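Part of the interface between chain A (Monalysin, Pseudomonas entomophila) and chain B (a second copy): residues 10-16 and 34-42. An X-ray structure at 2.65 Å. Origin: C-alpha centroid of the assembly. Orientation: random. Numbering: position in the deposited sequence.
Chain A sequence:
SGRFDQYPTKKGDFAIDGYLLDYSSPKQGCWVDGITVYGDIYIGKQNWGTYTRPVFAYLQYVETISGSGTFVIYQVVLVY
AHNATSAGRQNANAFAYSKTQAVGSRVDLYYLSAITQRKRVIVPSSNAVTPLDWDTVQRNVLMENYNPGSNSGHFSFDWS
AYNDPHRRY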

# COMPACT_ATOMS: atom_id res chain seq x y z
N LYS A 10 18.39 -14.62 -15.75
CA LYS A 10 18.11 -13.26 -16.21
C LYS A 10 18.96 -12.25 -15.45
O LYS A 10 19.32 -12.50 -14.29
CB LYS A 10 16.61 -12.92 -16.14
CG LYS A 10 15.73 -13.68 -17.15
CD LYS A 10 15.90 -13.18 -18.58
CE LYS A 10 15.31 -14.15 -19.58
NZ LYS A 10 15.72 -13.83 -20.97
N LYS A 11 19.31 -11.13 -16.10
CA LYS A 11 20.14 -10.08 -15.53
C LYS A 11 19.52 -8.72 -15.87
O LYS A 11 19.25 -8.45 -17.04
CB LYS A 11 21.57 -10.20 -16.10
CG LYS A 11 22.63 -9.38 -15.38
CD LYS A 11 24.00 -9.58 -16.01
CE LYS A 11 25.09 -8.91 -15.21
NZ LYS A 11 26.41 -9.00 -15.90
N GLY A 12 19.26 -7.91 -14.84
CA GLY A 12 18.66 -6.59 -14.99
C GLY A 12 17.16 -6.60 -14.74
O GLY A 12 16.46 -7.47 -15.24
N ASP A 13 16.68 -5.60 -13.97
CA ASP A 13 15.29 -5.42 -13.53
C ASP A 13 14.24 -5.68 -14.61
O ASP A 13 13.35 -6.50 -14.40
CB ASP A 13 15.08 -4.03 -12.92
CG ASP A 13 15.95 -3.72 -11.72
OD1 ASP A 13 16.16 -4.62 -10.88
OD2 ASP A 13 16.40 -2.56 -11.60
N PHE A 14 14.35 -4.99 -15.76
CA PHE A 14 13.41 -5.10 -16.87
C PHE A 14 13.45 -6.45 -17.57
O PHE A 14 12.43 -6.87 -18.10
CB PHE A 14 13.58 -3.93 -17.86
CG PHE A 14 12.88 -2.64 -17.49
CD1 PHE A 14 13.04 -2.08 -16.22
CD2 PHE A 14 12.11 -1.96 -18.42
CE1 PHE A 14 12.39 -0.89 -15.88
CE2 PHE A 14 11.49 -0.75 -18.08
CZ PHE A 14 11.63 -0.23 -16.82
N ALA A 15 14.62 -7.14 -17.56
CA ALA A 15 14.76 -8.47 -18.17
C ALA A 15 14.06 -9.52 -17.31
O ALA A 15 13.38 -10.39 -17.85
CB ALA A 15 16.22 -8.82 -18.36
N ILE A 16 14.20 -9.40 -15.97
CA ILE A 16 13.57 -10.28 -14.97
C ILE A 16 12.04 -10.11 -15.05
O ILE A 16 11.34 -11.11 -15.19
CB ILE A 16 14.14 -10.00 -13.55
CG1 ILE A 16 15.64 -10.37 -13.46
CG2 ILE A 16 13.32 -10.72 -12.46
CD1 ILE A 16 16.43 -9.51 -12.52
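Chain B (34-42) GITVYGDIY

A small, apolar packing contact, with no hydrogen bond across it, joins the start of a helix in chain A to one face of an extended segment in chain B, and Val B37 is its centre. The two stretches belong to two copies of Monalysin and together bury 310 Å² of surface. Chain B runs extended throughout: Ile B35 (phi/psi -77/141°) and Thr B36 (-96/133°) lead into the strand that begins at Val B37 (-119/168°) and continues beyond Tyr B42. Gly B39 is almost fully stretched, at 176/175°.

Because the backbone is extended, side chains alternate. The CA-to-CB bonds of Ile B35, Val B37 and Ile B41 point toward chain A, those of Thr B36 and Tyr B38 away from it. Gly B39 falls on the facing side too, but makes no contact; even a CB there would have nothing of the chain A stretch within 5.5 Å.

The backbones come nearest where Gly A12 CA lies 5.6 Å from Ile B35 CA. From there the chains run in broadly the same sense: Lys A11 and Gly A12 meet Ile B35 and Val B37, and Phe A14 reaches on to Ile B41. Gly A12 occupies the N-cap position, and its carbonyl O receives the amide of Ile A16 (Ile A16 N to Gly A12 O 3.1 Å) and, weakly, that of Ala A15 (Ala A15 N to Gly A12 O 3.0 Å), closing the first turn of the helix.

Val B37 (chi1 m) has 71 Å² covered by the chain A stretch. Val B37 CG1 lies 3.3 Å from Lys A11 O, 3.7 Å from Gly A12 CA and 3.8 Å from Ala A15 CB; Val B37 CG2 lies 3.6 Å from Phe A14 CB. One methyl thus packs against the backbone before the helix and the small side chain of Ala A15, while the other meets the base of the Phe A14 side chain.

The fit depends on the bare CA of Gly A12. A CB there would point toward chain B and come within 2.3 Å of Val B37 CG1, a clash, and within 3.4 Å of Ile B35 CG2. The backbone itself, at phi/psi 97/135°, also calls for glycine, since a CB would be jammed against the carbonyl O of Lys A11.

Ile B35 covers the region beside this glycine, with Ile B35 CG2 4.2 Å from Gly A12 CA. Ile B35 CD1 lies 3.8 Å from Lys A11 CE; the lysine side chain is extended, all four chi angles being t, and therefore contributes its aliphatic part here, with 52 Å² of the residue covered.

Farther along the strand lies the ring of Phe A14 (chi1 m), whose CA-to-CB bond points toward chain B; Phe A14 CE2 comes 3.8 Å from Ile B41 CD1. That methyl sits at the edge of the ring, near its plane, rather than over a face. Phe A14 thus touches two residues of the strand, Val B37 with its CB and Ile B41 with its ring.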

# COMPACT_ATOMS: atom_id res chain seq x y z
N GLY B 34 24.26 0.63 -13.14
CA GLY B 34 23.44 -0.53 -13.42
C GLY B 34 23.62 -1.16 -14.78
O GLY B 34 24.27 -0.59 -15.66
N ILE B 35 23.02 -2.34 -14.94
CA ILE B 35 23.03 -3.20 -16.12
C ILE B 35 22.09 -2.66 -17.19
O ILE B 35 21.00 -2.18 -16.87
CB ILE B 35 22.66 -4.65 -15.68
CG1 ILE B 35 23.76 -5.28 -14.81
CG2 ILE B 35 22.27 -5.58 -16.84
CD1 ILE B 35 23.24 -6.04 -13.56
N THR B 36 22.51 -2.75 -18.47
CA THR B 36 21.68 -2.37 -19.61
C THR B 36 21.02 -3.64 -20.13
O THR B 36 21.67 -4.68 -20.27
CB THR B 36 22.48 -1.61 -20.69
OG1 THR B 36 23.22 -0.55 -20.08
CG2 THR B 36 21.58 -1.02 -21.77
N VAL B 37 19.71 -3.57 -20.37
CA VAL B 37 18.89 -4.66 -20.89
C VAL B 37 18.27 -4.23 -22.22
O VAL B 37 18.33 -3.05 -22.55
CB VAL B 37 17.80 -5.15 -19.87
CG1 VAL B 37 18.44 -5.71 -18.61
CG2 VAL B 37 16.80 -4.05 -19.53
N TYR B 38 17.68 -5.18 -22.97
CA TYR B 38 17.04 -4.89 -24.25
C TYR B 38 15.75 -5.69 -24.42
O TYR B 38 15.74 -6.90 -24.18
CB TYR B 38 18.02 -5.10 -25.42
CG TYR B 38 17.44 -4.73 -26.77
CD1 TYR B 38 17.49 -3.42 -27.24
CD2 TYR B 38 16.87 -5.70 -27.59
CE1 TYR B 38 16.96 -3.09 -28.49
CE2 TYR B 38 16.34 -5.37 -28.83
CZ TYR B 38 16.39 -4.07 -29.28
OH TYR B 38 15.87 -3.75 -30.52
N GLY B 39 14.70 -5.01 -24.84
CA GLY B 39 13.38 -5.60 -25.06
C GLY B 39 12.36 -4.56 -25.45
O GLY B 39 12.64 -3.36 -25.44
N ASP B 40 11.14 -5.02 -25.76
CA ASP B 40 10.05 -4.16 -26.20
C ASP B 40 9.40 -3.35 -25.08
O ASP B 40 9.07 -3.88 -24.02
CB ASP B 40 9.00 -4.96 -26.97
CG ASP B 40 9.37 -5.31 -28.41
OD1 ASP B 40 10.41 -4.81 -28.90
OD2 ASP B 40 8.61 -6.07 -29.05
N ILE B 41 9.21 -2.05 -25.35
CA ILE B 41 8.53 -1.06 -24.51
C ILE B 41 7.56 -0.32 -25.43
O ILE B 41 7.96 0.12 -26.51
CB ILE B 41 9.50 -0.12 -23.73
CG1 ILE B 41 10.19 -0.88 -22.56
CG2 ILE B 41 8.78 1.14 -23.21
CD1 ILE B 41 11.36 -0.18 -21.87
N TYR B 42 6.28 -0.23 -25.03
CA TYR B 42 5.25 0.43 -25.81
C TYR B 42 5.28 1.95 -25.61
O TYR B 42 5.18 2.43 -24.48
CB TYR B 42 3.86 -0.15 -25.45
CG TYR B 42 2.73 0.32 -26.34
CD1 TYR B 42 2.04 1.50 -26.06
CD2 TYR B 42 2.33 -0.42 -27.45
CE1 TYR B 42 1.00 1.94 -26.88
CE2 TYR B 42 1.28 0.00 -28.27
CZ TYR B 42 0.63 1.19 -27.99
OH TYR B 42 -0.40 1.62 -28.79